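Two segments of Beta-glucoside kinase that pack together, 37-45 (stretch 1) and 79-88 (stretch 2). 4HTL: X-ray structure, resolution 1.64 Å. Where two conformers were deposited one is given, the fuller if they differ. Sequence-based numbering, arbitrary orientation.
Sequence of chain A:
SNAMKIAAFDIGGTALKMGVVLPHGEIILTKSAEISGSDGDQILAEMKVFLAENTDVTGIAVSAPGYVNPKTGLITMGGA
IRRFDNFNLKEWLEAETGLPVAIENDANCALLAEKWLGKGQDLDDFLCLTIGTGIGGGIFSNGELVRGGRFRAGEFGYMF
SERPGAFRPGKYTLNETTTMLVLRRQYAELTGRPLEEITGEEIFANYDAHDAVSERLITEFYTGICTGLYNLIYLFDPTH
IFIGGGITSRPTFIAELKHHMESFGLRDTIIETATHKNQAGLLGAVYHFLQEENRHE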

ATOM      1  N   GLY A  37      15.950 -25.699  11.277  1.00 64.04           N
ATOM      2  CA  GLY A  37      15.639 -24.611  12.220  1.00 69.07           C
ATOM      3  C   GLY A  37      16.139 -23.230  11.832  1.00 67.81           C
ATOM      4  O   GLY A  37      16.485 -22.417  12.713  1.00 63.62           O
ATOM      5  N   SER A  38      16.140 -22.974  10.518  1.00 64.31           N
ATOM      6  CA  SER A  38      16.714 -21.775   9.884  1.00 58.65           C
ATOM      7  C   SER A  38      17.951 -21.243  10.616  1.00 53.51           C
ATOM      8  O   SER A  38      17.969 -20.181  11.248  1.00 62.88           O
ATOM      9  CB  SER A  38      15.652 -20.721   9.608  1.00 65.42           C
ATOM     10  OG  SER A  38      14.726 -21.219   8.639  1.00 85.28           O
ATOM     11  N   ASP A  39      18.979 -22.064  10.470  1.00 48.10           N
ATOM     12  CA  ASP A  39      20.282 -21.909  11.030  1.00 42.58           C
ATOM     13  C   ASP A  39      21.167 -21.217  10.002  1.00 43.21           C
ATOM     14  O   ASP A  39      21.528 -21.814   8.973  1.00 41.52           O
ATOM     15  CB  ASP A  39      20.769 -23.342  11.350  1.00 48.18           C
ATOM     16  CG  ASP A  39      22.227 -23.430  11.778  1.00 53.34           C
ATOM     17  OD1 ASP A  39      22.997 -22.468  11.646  1.00 48.51           O
ATOM     18  OD2 ASP A  39      22.607 -24.525  12.243  1.00 65.03           O
ATOM     19  N   GLY A  40      21.484 -19.948  10.267  1.00 39.43           N
ATOM     20  CA  GLY A  40      22.283 -19.134   9.341  1.00 39.27           C
ATOM     21  C   GLY A  40      23.655 -19.706   9.096  1.00 35.46           C
ATOM     22  O   GLY A  40      24.183 -19.637   7.993  1.00 32.75           O
ATOM     23  N   ASP A  41      24.279 -20.212  10.155  1.00 38.91           N
ATOM     24  CA  ASP A  41      25.581 -20.867   9.981  1.00 36.22           C
ATOM     25  C   ASP A  41      25.552 -22.060   9.030  1.00 34.02           C
ATOM     26  O   ASP A  41      26.479 -22.201   8.226  1.00 34.66           O
ATOM     27  CB  ASP A  41      26.203 -21.198  11.331  1.00 38.77           C
ATOM     28  CG  ASP A  41      26.544 -19.950  12.103  1.00 46.59           C
ATOM     29  OD1 ASP A  41      27.219 -19.052  11.539  1.00 48.73           O
ATOM     30  OD2 ASP A  41      26.106 -19.852  13.260  1.00 60.17           O
ATOM     31  N   GLN A  42      24.515 -22.903   9.090  1.00 34.10           N
ATOM     32  CA  GLN A  42      24.385 -23.990   8.133  0.70 33.93           C
ATOM     33  C   GLN A  42      24.249 -23.415   6.724  1.00 33.57           C
ATOM     34  O   GLN A  42      24.851 -23.907   5.793  1.00 31.49           O
ATOM     35  CB  GLN A  42      23.175 -24.855   8.473  0.70 37.23           C
ATOM     36  CG  GLN A  42      23.110 -26.157   7.692  0.70 40.81           C
ATOM     37  CD  GLN A  42      24.317 -27.048   7.939  0.70 41.07           C
ATOM     38  OE1 GLN A  42      24.878 -27.066   9.033  0.70 39.75           O
ATOM     39  NE2 GLN A  42      24.727 -27.780   6.913  0.70 41.00           N
ATOM     40  N   ILE A  43      23.466 -22.337   6.580  1.00 33.74           N
ATOM     41  CA  ILE A  43      23.311 -21.737   5.266  1.00 30.85           C
ATOM     42  C   ILE A  43      24.651 -21.241   4.728  1.00 33.97           C
ATOM     43  O   ILE A  43      24.967 -21.459   3.540  1.00 31.00           O
ATOM     44  CB  ILE A  43      22.262 -20.577   5.244  1.00 28.67           C
ATOM     45  CG1 ILE A  43      20.845 -21.134   5.481  1.00 29.86           C
ATOM     46  CG2 ILE A  43      22.365 -19.759   3.959  1.00 31.15           C
ATOM     47  CD1 ILE A  43      19.845 -20.106   5.940  1.00 31.21           C
ATOM     48  N   LEU A  44      25.453 -20.598   5.585  1.00 32.52           N
ATOM     49  CA  LEU A  44      26.739 -20.096   5.140  1.00 28.30           C
ATOM     50  C   LEU A  44      27.653 -21.250   4.741  1.00 30.22           C
ATOM     51  O   LEU A  44      28.443 -21.146   3.771  1.00 30.40           O
ATOM     52  CB  LEU A  44      27.375 -19.233   6.208  1.00 29.52           C
ATOM     53  CG  LEU A  44      26.621 -17.936   6.544  1.00 30.98           C
ATOM     54  CD1 LEU A  44      27.247 -17.318   7.774  1.00 33.25           C
ATOM     55  CD2 LEU A  44      26.665 -16.986   5.356  1.00 32.99           C
ATOM     56  N   ALA A  45      27.535 -22.353   5.465  1.00 33.26           N
ATOM     57  CA  ALA A  45      28.363 -23.548   5.194  1.00 32.18           C
ATOM     58  C   ALA A  45      27.993 -24.151   3.825  1.00 36.65           C
ATOM     59  O   ALA A  45      28.866 -24.405   2.980  1.00 34.44           O
ATOM     60  CB  ALA A  45      28.164 -24.550   6.296  1.00 33.67           C
ATOM     61  N   GLY A  79      14.640 -12.220   9.025  1.00 37.61           N
ATOM     62  CA  GLY A  79      13.463 -13.096   8.967  1.00 36.87           C
ATOM     63  C   GLY A  79      13.575 -14.210   9.999  1.00 41.59           C
ATOM     64  O   GLY A  79      13.761 -13.926  11.181  1.00 40.70           O
ATOM     65  N   ALA A  80      13.499 -15.472   9.557  1.00 39.29           N
ATOM     66  CA  ALA A  80      13.612 -16.626  10.469  1.00 45.18           C
ATOM     67  C   ALA A  80      15.046 -16.869  10.936  1.00 38.64           C
ATOM     68  O   ALA A  80      15.254 -17.611  11.875  1.00 48.62           O
ATOM     69  CB  ALA A  80      13.076 -17.889   9.804  1.00 41.77           C
ATOM     70  N   ILE A  81      16.023 -16.237  10.275  1.00 45.12           N
ATOM     71  CA  ILE A  81      17.438 -16.540  10.466  1.00 42.82           C
ATOM     72  C   ILE A  81      18.059 -15.501  11.392  1.00 45.26           C
ATOM     73  O   ILE A  81      18.567 -14.470  10.935  1.00 40.05           O
ATOM     74  CB  ILE A  81      18.175 -16.564   9.097  1.00 38.14           C
ATOM     75  CG1 ILE A  81      17.393 -17.408   8.080  1.00 41.81           C
ATOM     76  CG2 ILE A  81      19.602 -17.099   9.221  1.00 39.20           C
ATOM     77  CD1 ILE A  81      17.916 -17.233   6.694  1.00 41.31           C
ATOM     78  N   ARG A  82      18.011 -15.771  12.700  1.00 41.80           N
ATOM     79  CA  ARG A  82      18.552 -14.826  13.699  1.00 44.23           C
ATOM     80  C   ARG A  82      20.040 -14.524  13.442  1.00 40.59           C
ATOM     81  O   ARG A  82      20.510 -13.416  13.709  1.00 43.42           O
ATOM     82  CB  ARG A  82      18.380 -15.348  15.142  1.00 48.68           C
ATOM     83  CG  ARG A  82      16.951 -15.471  15.654  1.00 58.18           C
ATOM     84  CD  ARG A  82      16.358 -14.125  16.082  1.00 59.40           C
ATOM     85  NE  ARG A  82      16.252 -13.226  14.941  1.00 51.55           N
ATOM     86  CZ  ARG A  82      15.325 -13.314  13.980  1.00 51.74           C
ATOM     87  NH1 ARG A  82      14.370 -14.248  14.035  1.00 44.38           N
ATOM     88  NH2 ARG A  82      15.352 -12.461  12.949  1.00 47.51           N
ATOM     89  N   ARG A  83      20.779 -15.503  12.918  1.00 39.64           N
ATOM     90  CA  ARG A  83      22.200 -15.312  12.616  1.00 37.32           C
ATOM     91  C   ARG A  83      22.467 -14.163  11.627  1.00 35.59           C
ATOM     92  O   ARG A  83      23.558 -13.576  11.621  1.00 36.24           O
ATOM     93  CB  ARG A  83      22.839 -16.638  12.112  1.00 43.69           C
ATOM     94  CG  ARG A  83      24.264 -16.544  11.542  1.00 48.17           C
ATOM     95  CD  ARG A  83      25.349 -16.249  12.580  1.00 54.71           C
ATOM     96  NE  ARG A  83      26.662 -16.136  11.935  1.00 53.89           N
ATOM     97  CZ  ARG A  83      27.184 -15.023  11.410  1.00 57.59           C
ATOM     98  NH1 ARG A  83      26.522 -13.867  11.435  1.00 54.45           N
ATOM     99  NH2 ARG A  83      28.389 -15.058  10.849  1.00 52.51           N
ATOM    100  N   PHE A  84      21.479 -13.848  10.795  1.00 38.48           N
ATOM    101  CA  PHE A  84      21.636 -12.823   9.791  1.00 31.84           C
ATOM    102  C   PHE A  84      21.113 -11.444  10.260  1.00 32.39           C
ATOM    103  O   PHE A  84      21.186 -10.481   9.503  1.00 29.65           O
ATOM    104  CB  PHE A  84      20.938 -13.243   8.482  1.00 31.55           C
ATOM    105  CG  PHE A  84      21.583 -14.402   7.747  1.00 29.76           C
ATOM    106  CD1 PHE A  84      22.790 -14.968   8.152  1.00 31.13           C
ATOM    107  CD2 PHE A  84      20.965 -14.939   6.625  1.00 28.73           C
ATOM    108  CE1 PHE A  84      23.360 -16.032   7.467  1.00 35.29           C
ATOM    109  CE2 PHE A  84      21.543 -15.989   5.925  1.00 34.32           C
ATOM    110  CZ  PHE A  84      22.744 -16.539   6.350  1.00 32.50           C
ATOM    111  N   ASP A  85      20.598 -11.326  11.484  1.00 34.53           N
ATOM    112  CA  ASP A  85      20.247  -9.983  12.020  1.00 34.66           C
ATOM    113  C   ASP A  85      21.485  -9.081  12.082  1.00 38.08           C
ATOM    114  O   ASP A  85      22.517  -9.456  12.657  1.00 39.16           O
ATOM    115  CB  ASP A  85      19.692 -10.066  13.442  1.00 37.11           C
ATOM    116  CG  ASP A  85      18.345 -10.737  13.532  1.00 32.53           C
ATOM    117  OD1 ASP A  85      17.574 -10.779  12.536  1.00 36.03           O
ATOM    118  OD2 ASP A  85      18.040 -11.210  14.648  1.00 38.20           O
ATOM    119  N   ASN A  86      21.370  -7.881  11.531  1.00 33.65           N
ATOM    120  CA  ASN A  86      22.483  -6.936  11.504  1.00 36.19           C
ATOM    121  C   ASN A  86      23.755  -7.591  10.949  1.00 39.61           C
ATOM    122  O   ASN A  86      24.839  -7.419  11.517  1.00 37.64           O
ATOM    123  CB  ASN A  86      22.739  -6.348  12.915  1.00 43.80           C
ATOM    124  CG  ASN A  86      23.730  -5.220  12.885  1.00 51.79           C
ATOM    125  OD1 ASN A  86      23.777  -4.456  11.923  1.00 52.12           O
ATOM    126  ND2 ASN A  86      24.562  -5.129  13.914  1.00 54.80           N
ATOM    127  N   PHE A  87      23.611  -8.324   9.836  1.00 35.59           N
ATOM    128  CA  PHE A  87      24.721  -9.046   9.209  1.00 30.95           C
ATOM    129  C   PHE A  87      24.879  -8.603   7.771  1.00 29.54           C
ATOM    130  O   PHE A  87      23.924  -8.696   6.993  1.00 31.27           O
ATOM    131  CB  PHE A  87      24.418 -10.546   9.234  1.00 34.34           C
ATOM    132  CG  PHE A  87      25.459 -11.399   8.588  1.00 36.90           C
ATOM    133  CD1 PHE A  87      26.817 -11.250   8.904  1.00 47.05           C
ATOM    134  CD2 PHE A  87      25.088 -12.402   7.698  1.00 34.38           C
ATOM    135  CE1 PHE A  87      27.779 -12.061   8.310  1.00 46.44           C
ATOM    136  CE2 PHE A  87      26.052 -13.221   7.120  1.00 38.89           C
ATOM    137  CZ  PHE A  87      27.393 -13.045   7.418  1.00 43.87           C
ATOM    138  N   ASN A  88      26.066  -8.138   7.405  1.00 32.23           N
ATOM    139  CA  ASN A  88      26.319  -7.794   6.025  1.00 31.56           C
ATOM    140  C   ASN A  88      26.782  -9.024   5.249  1.00 33.51           C
ATOM    141  O   ASN A  88      27.965  -9.312   5.131  1.00 35.68           O
ATOM    142  CB  ASN A  88      27.274  -6.633   5.887  1.00 33.80           C
ATOM    143  CG  ASN A  88      27.185  -6.003   4.520  1.00 32.39           C
ATOM    144  OD1 ASN A  88      27.201  -6.717   3.507  1.00 31.85           O
ATOM    145  ND2 ASN A  88      27.005  -4.682   4.478  1.00 35.86           N
TER
HETATM  146  O   HOH W   1      20.186 -18.487  12.531  1.00 47.77           O

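Two chain segments far apart in sequence often meet where the first turn of a helix settles against an irregular loop, and such contacts tend to follow a common plan: an apolar centre, a point of close backbone approach, and a charged or hydrated margin. The packing of residues 37-45 against 79-88 in beta-glucoside kinase is a compact example, burying 416 Å² when both sides are summed.

At the centre, the helix that begins at Gly40 offers Ile43 and Leu44, whose CA-to-CB bonds both point toward the other stretch. Ile43 reaches two partners. Its CD1 lies 3.5 Å from CD1 of Ile81, a close methyl-to-methyl contact, while its CG2 sits 4.0 Å from CZ of Phe84. Leu44 meets the same phenyl ring, its CG 3.9 Å from Phe84 CE1. Both residues approach the Phe84 ring at its edge, near its plane, so the aromatic side chain presents its rim to these two side chains. Farther along, Leu44 CD2 comes within 4.2 Å of Phe87 CE2, again at a ring edge.

Close packing of this kind depends on how near the backbones can come, and here Gly40 illustrates the value of a missing side chain. Its CA is 5.0 Å from the CA of Arg83, 3.8 Å from Arg83 CB and 3.4 Å from Ile81 CG2. A CB placed ideally on Gly40 would point toward the second stretch and fall 2.5 Å from Arg83 CB and 3.0 Å from Ile81 CG2, a clash with each. The carbonyl Gly40 O, 3.7 Å from Phe84 CE1, has a separate task within the helix, accepting a hydrogen bond from Leu44 N at 2.9 Å.

The helix start is secured by Asp39, the N-cap residue. Its CA-to-CB bond points away from the other stretch, and its OD1 accepts a capping hydrogen bond from Gln42 N at 3.0 Å, satisfying an amide that has no preceding helical carbonyl to bind. On the facing loop, a short 3-10 segment carries Arg83 and Phe84; the hydrogen bond from Phe84 N to Ile81 O, 3.0 Å, closes a turn there.

Toward the margin, Ser38 packs on Ala80 with their CB atoms 3.8 Å apart. Nearby, a single water joins the two backbones: it donates to Ser38 O at 3.1 Å and accepts from Gly40 N at 3.0 Å and from Arg83 N at 3.1 Å, serving polar groups that make no direct hydrogen bond across the contact.

The polar edge is completed by Arg83. Its NE donates to Asp41 OD1 at 3.0 Å, with an N-H...acceptor angle of 146°, in a salt bridge whose acceptor oxygen lies at the edge of the guanidinium, near its plane. Over one face of the same group lies Leu44 CD1, 4.0 Å from Arg83 NH2. The arginine thus joins both regimes, pairing charge near its plane while a leucine methyl covers a face.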